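Local coordinates for protein putative NADH-depentdent flavin oxidoreductase (Cupriavidus metallidurans, PDB 5OCS) that probably uses FMN and NADPH to reduce activated alkenes, as an ene-reductase of the Old Yellow Enzyme family, at residues D[182-194]-D[230-242]. Numbering follows the deposited sequence.
Sequences GYLLHQFLSPIAN and MRVSATDWVPNGW
H186 and D236 make a direct hydrogen bond between helix 184-189 and the loop after strand 228-233. H186 NE2 donates to D236 OD1, which lies at the imidazole edge near its plane. The bond from H186 NE2 to D236 OD1 is weak, 3.2 Å long and bent to 134°. The H186 ring reaches the loop because CG stands anti to the backbone N (chi1 -169°).

The other carboxylate oxygen chiefly bonds its own loop. W242 N donates to D236 OD2 at 2.9 Å, from above the carboxylate plane, and D236 N bonds W242 O. A water oxygen lies 2.5 Å from both S190 OG and D236 OD2, unusually short, so this bridge is doubtful in detail. S190 OG also accepts from I192 N, forming an ST turn just past the helix.

Apolar packing flanks this polar centre. L189 CB sits over one face of the W242 indole, 4.0 Å from the six-membered ring centroid, in a CH-pi contact. At the outer end, I192 CD1 presses tightly on V238 CG2 at 3.3 Å and lies beside G241 CA.

The contact lies at the C-terminal end of a strand of the TIM barrel. R231, an FMN-binding residue, belongs to that strand and forms a salt bridge with E176. D236 therefore ties its own loop closed at W242 while meeting helix 184-189 through H186. The N-H donors of H186 and W242 would probably stabilise a charged D236 carboxylate.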
loop_
_atom_site.group_PDB
_atom_site.type_symbol
_atom_site.label_atom_id
_atom_site.label_comp_id
_atom_site.label_asym_id
_atom_site.label_seq_id
_atom_site.Cartn_x
_atom_site.Cartn_y
_atom_site.Cartn_z
ATOM N N GLY D 182 -10.770 9.839 -25.559
ATOM C CA GLY D 182 -11.202 11.108 -26.106
ATOM C C GLY D 182 -10.288 12.277 -25.801
ATOM O O GLY D 182 -10.736 13.426 -25.904
ATOM N N TYR D 183 -9.010 12.002 -25.446
ATOM C CA TYR D 183 -8.028 13.043 -25.230
ATOM C C TYR D 183 -7.422 13.529 -26.559
ATOM O O TYR D 183 -7.916 13.190 -27.652
ATOM C CB TYR D 183 -6.984 12.610 -24.178
ATOM C CG TYR D 183 -7.599 12.414 -22.804
ATOM C CD1 TYR D 183 -8.466 13.383 -22.245
ATOM C CD2 TYR D 183 -7.337 11.279 -22.063
ATOM C CE1 TYR D 183 -9.044 13.211 -20.996
ATOM C CE2 TYR D 183 -7.868 11.112 -20.790
ATOM C CZ TYR D 183 -8.736 12.069 -20.261
ATOM O OH TYR D 183 -9.288 11.899 -19.005
ATOM N N LEU D 184 -6.360 14.320 -26.499
ATOM C CA LEU D 184 -5.964 15.079 -27.681
ATOM C C LEU D 184 -5.741 14.237 -28.937
ATOM O O LEU D 184 -6.250 14.550 -30.054
ATOM C CB LEU D 184 -4.713 15.914 -27.387
ATOM C CG LEU D 184 -4.228 16.700 -28.596
ATOM C CD1 LEU D 184 -5.186 17.831 -28.867
ATOM C CD2 LEU D 184 -2.756 17.127 -28.497
ATOM N N LEU D 185 -4.939 13.186 -28.791
ATOM C CA LEU D 185 -4.641 12.342 -29.933
ATOM C C LEU D 185 -5.883 11.658 -30.505
ATOM O O LEU D 185 -6.083 11.628 -31.722
ATOM C CB LEU D 185 -3.536 11.380 -29.629
ATOM C CG LEU D 185 -2.158 11.911 -29.922
ATOM C CD1 LEU D 185 -1.861 13.314 -29.436
ATOM C CD2 LEU D 185 -1.096 10.948 -29.432
ATOM N N HIS D 186 -6.758 11.191 -29.618
ATOM C CA HIS D 186 -8.015 10.569 -30.036
ATOM C C HIS D 186 -8.912 11.613 -30.798
ATOM O O HIS D 186 -9.592 11.265 -31.774
ATOM C CB HIS D 186 -8.705 10.005 -28.802
ATOM C CG HIS D 186 -9.877 9.117 -29.085
ATOM N ND1 HIS D 186 -10.461 8.343 -28.102
ATOM C CD2 HIS D 186 -10.580 8.868 -30.213
ATOM C CE1 HIS D 186 -11.473 7.665 -28.606
ATOM N NE2 HIS D 186 -11.571 7.968 -29.888
ATOM N N GLN D 187 -8.872 12.872 -30.350
ATOM C CA GLN D 187 -9.601 13.955 -30.992
ATOM C C GLN D 187 -9.146 14.098 -32.439
ATOM O O GLN D 187 -9.976 14.350 -33.288
ATOM C CB GLN D 187 -9.427 15.283 -30.268
ATOM C CG GLN D 187 -10.118 15.292 -28.918
ATOM C CD GLN D 187 -9.549 16.288 -27.922
ATOM O OE1 GLN D 187 -9.142 17.389 -28.301
ATOM N NE2 GLN D 187 -9.584 15.933 -26.617
ATOM N N PHE D 188 -7.849 13.967 -32.705
ATOM C CA PHE D 188 -7.351 13.992 -34.070
ATOM C C PHE D 188 -7.805 12.766 -34.839
ATOM O O PHE D 188 -8.169 12.881 -36.030
ATOM C CB PHE D 188 -5.833 14.127 -34.144
ATOM C CG PHE D 188 -5.342 15.549 -34.111
ATOM C CD1 PHE D 188 -5.134 16.202 -32.901
ATOM C CD2 PHE D 188 -5.048 16.243 -35.282
ATOM C CE1 PHE D 188 -4.644 17.493 -32.860
ATOM C CE2 PHE D 188 -4.553 17.517 -35.245
ATOM C CZ PHE D 188 -4.360 18.172 -34.037
ATOM N N LEU D 189 -7.783 11.599 -34.195
ATOM C CA LEU D 189 -8.175 10.365 -34.851
ATOM C C LEU D 189 -9.641 10.389 -35.304
ATOM O O LEU D 189 -9.985 9.777 -36.307
ATOM C CB LEU D 189 -7.968 9.139 -33.975
ATOM C CG LEU D 189 -6.488 8.869 -33.647
ATOM C CD1 LEU D 189 -6.387 7.809 -32.583
ATOM C CD2 LEU D 189 -5.709 8.436 -34.873
ATOM N N SER D 190 -10.477 11.041 -34.511
ATOM C CA SER D 190 -11.937 10.909 -34.644
ATOM C C SER D 190 -12.574 11.989 -35.481
ATOM O O SER D 190 -12.450 13.186 -35.159
ATOM C CB SER D 190 -12.637 10.903 -33.268
ATOM O OG SER D 190 -14.046 10.807 -33.455
ATOM N N PRO D 191 -13.330 11.592 -36.518
ATOM C CA PRO D 191 -14.132 12.599 -37.247
ATOM C C PRO D 191 -15.159 13.382 -36.430
ATOM O O PRO D 191 -15.647 14.414 -36.878
ATOM C CB PRO D 191 -14.862 11.752 -38.288
ATOM C CG PRO D 191 -13.955 10.650 -38.545
ATOM C CD PRO D 191 -13.385 10.283 -37.192
ATOM N N ILE D 192 -15.513 12.892 -35.253
ATOM C CA ILE D 192 -16.408 13.607 -34.351
ATOM C C ILE D 192 -15.770 14.858 -33.807
ATOM O O ILE D 192 -16.407 15.908 -33.777
ATOM C CB ILE D 192 -16.886 12.658 -33.244
ATOM C CG1 ILE D 192 -17.829 11.638 -33.890
ATOM C CG2 ILE D 192 -17.562 13.395 -32.076
ATOM C CD1 ILE D 192 -17.931 10.390 -33.072
ATOM N N ALA D 193 -14.494 14.778 -33.428
ATOM C CA ALA D 193 -13.787 15.954 -32.923
ATOM C C ALA D 193 -12.970 16.677 -33.981
ATOM O O ALA D 193 -12.766 17.878 -33.867
ATOM C CB ALA D 193 -12.898 15.576 -31.749
ATOM N N ASN D 194 -12.535 15.968 -35.025
ATOM C CA ASN D 194 -11.598 16.536 -36.008
ATOM C C ASN D 194 -12.401 16.911 -37.269
ATOM O O ASN D 194 -12.821 16.027 -38.037
ATOM C CB ASN D 194 -10.525 15.510 -36.361
ATOM C CG ASN D 194 -9.492 16.049 -37.307
ATOM O OD1 ASN D 194 -9.697 17.085 -37.940
ATOM N ND2 ASN D 194 -8.358 15.351 -37.416
ATOM N N MET D 230 1.645 2.901 -27.889
ATOM C CA MET D 230 0.478 3.776 -27.808
ATOM C C MET D 230 -0.710 3.059 -27.228
ATOM O O MET D 230 -0.936 1.860 -27.477
ATOM C CB MET D 230 0.101 4.328 -29.206
ATOM C CG MET D 230 -0.929 5.454 -29.181
ATOM S SD MET D 230 -1.248 6.149 -30.828
ATOM C CE MET D 230 0.265 7.017 -31.075
ATOM N N ARG D 231 -1.529 3.848 -26.536
ATOM C CA ARG D 231 -2.816 3.432 -26.027
ATOM C C ARG D 231 -3.859 3.860 -27.032
ATOM O O ARG D 231 -3.879 5.022 -27.396
ATOM C CB ARG D 231 -3.085 4.146 -24.692
ATOM C CG ARG D 231 -4.419 3.838 -24.033
ATOM C CD ARG D 231 -4.537 2.395 -23.580
ATOM N NE ARG D 231 -5.567 2.267 -22.537
ATOM C CZ ARG D 231 -5.406 2.498 -21.234
ATOM N NH1 ARG D 231 -4.215 2.764 -20.728
ATOM N NH2 ARG D 231 -6.457 2.398 -20.433
ATOM N N VAL D 232 -4.712 2.914 -27.470
ATOM C CA VAL D 232 -5.699 3.190 -28.519
ATOM C C VAL D 232 -7.058 2.713 -28.085
ATOM O O VAL D 232 -7.182 1.640 -27.497
ATOM C CB VAL D 232 -5.328 2.476 -29.839
ATOM C CG1 VAL D 232 -6.353 2.788 -30.938
ATOM C CG2 VAL D 232 -3.918 2.872 -30.315
ATOM N N SER D 233 -8.099 3.513 -28.358
ATOM C CA SER D 233 -9.460 3.046 -28.123
ATOM C C SER D 233 -9.895 2.108 -29.223
ATOM O O SER D 233 -9.765 2.477 -30.368
ATOM C CB SER D 233 -10.423 4.231 -28.116
ATOM O OG SER D 233 -11.737 3.731 -27.944
ATOM N N ALA D 234 -10.406 0.915 -28.903
ATOM C CA ALA D 234 -10.779 -0.039 -29.957
ATOM C C ALA D 234 -11.748 0.569 -30.954
ATOM O O ALA D 234 -11.626 0.330 -32.163
ATOM C CB ALA D 234 -11.383 -1.280 -29.348
ATOM N N THR D 235 -12.735 1.291 -30.423
ATOM C CA THR D 235 -13.796 1.885 -31.225
ATOM C C THR D 235 -14.604 2.891 -30.390
ATOM O O THR D 235 -14.677 2.779 -29.162
ATOM C CB THR D 235 -14.746 0.797 -31.808
ATOM O OG1 THR D 235 -15.753 1.410 -32.645
ATOM C CG2 THR D 235 -15.451 -0.020 -30.717
ATOM N N ASP D 236 -15.221 3.851 -31.068
ATOM C CA ASP D 236 -16.285 4.659 -30.490
ATOM C C ASP D 236 -17.573 3.822 -30.442
ATOM O O ASP D 236 -17.734 2.816 -31.165
ATOM C CB ASP D 236 -16.521 5.965 -31.267
ATOM C CG ASP D 236 -15.357 6.947 -31.179
ATOM O OD1 ASP D 236 -14.489 6.826 -30.301
ATOM O OD2 ASP D 236 -15.323 7.855 -32.013
ATOM N N TRP D 237 -18.479 4.247 -29.571
ATOM C CA TRP D 237 -19.797 3.627 -29.411
ATOM C C TRP D 237 -20.756 4.197 -30.499
ATOM O O TRP D 237 -21.769 3.596 -30.839
ATOM C CB TRP D 237 -20.243 3.894 -27.945
ATOM C CG TRP D 237 -21.646 3.624 -27.570
ATOM C CD1 TRP D 237 -22.186 2.426 -27.148
ATOM C CD2 TRP D 237 -22.709 4.586 -27.495
ATOM N NE1 TRP D 237 -23.529 2.576 -26.864
ATOM C CE2 TRP D 237 -23.878 3.891 -27.068
ATOM C CE3 TRP D 237 -22.796 5.963 -27.769
ATOM C CZ2 TRP D 237 -25.124 4.536 -26.905
ATOM C CZ3 TRP D 237 -24.043 6.611 -27.610
ATOM C CH2 TRP D 237 -25.188 5.890 -27.186
ATOM N N VAL D 238 -20.412 5.366 -31.049
ATOM C CA VAL D 238 -21.233 6.071 -32.029
ATOM C C VAL D 238 -20.706 5.832 -33.437
ATOM O O VAL D 238 -19.544 5.512 -33.595
ATOM C CB VAL D 238 -21.307 7.605 -31.734
ATOM C CG1 VAL D 238 -22.137 7.857 -30.478
ATOM C CG2 VAL D 238 -19.932 8.252 -31.588
ATOM N N PRO D 239 -21.563 5.986 -34.463
ATOM C CA PRO D 239 -21.107 5.878 -35.844
ATOM C C PRO D 239 -20.323 7.100 -36.311
ATOM O O PRO D 239 -20.376 8.157 -35.682
ATOM C CB PRO D 239 -22.424 5.809 -36.620
ATOM C CG PRO D 239 -23.330 6.697 -35.817
ATOM C CD PRO D 239 -23.008 6.319 -34.403
ATOM N N ASN D 240 -19.631 6.946 -37.435
ATOM C CA ASN D 240 -18.851 8.018 -38.045
ATOM C C ASN D 240 -17.837 8.641 -37.091
ATOM O O ASN D 240 -17.574 9.845 -37.134
ATOM C CB ASN D 240 -19.792 9.073 -38.636
ATOM C CG ASN D 240 -20.942 8.447 -39.415
ATOM O OD1 ASN D 240 -22.095 8.808 -39.214
ATOM N ND2 ASN D 240 -20.640 7.480 -40.267
ATOM N N GLY D 241 -17.279 7.810 -36.217
ATOM C CA GLY D 241 -16.185 8.243 -35.358
ATOM C C GLY D 241 -15.000 7.343 -35.622
ATOM O O GLY D 241 -14.803 6.835 -36.731
ATOM N N TRP D 242 -14.247 7.109 -34.562
ATOM C CA TRP D 242 -13.187 6.111 -34.570
ATOM C C TRP D 242 -13.844 4.742 -34.534
ATOM O O TRP D 242 -14.952 4.585 -33.990
ATOM C CB TRP D 242 -12.273 6.341 -33.353
ATOM C CG TRP D 242 -11.027 5.559 -33.373
ATOM C CD1 TRP D 242 -10.646 4.640 -32.466
ATOM C CD2 TRP D 242 -9.973 5.613 -34.361
ATOM N NE1 TRP D 242 -9.426 4.116 -32.807
ATOM C CE2 TRP D 242 -8.997 4.674 -33.970
ATOM C CE3 TRP D 242 -9.774 6.348 -35.533
ATOM C CZ2 TRP D 242 -7.830 4.464 -34.685
ATOM C CZ3 TRP D 242 -8.609 6.135 -36.262
ATOM C CH2 TRP D 242 -7.649 5.211 -35.821
HETATM O O HOH W 1 -14.824 10.190 -31.128
#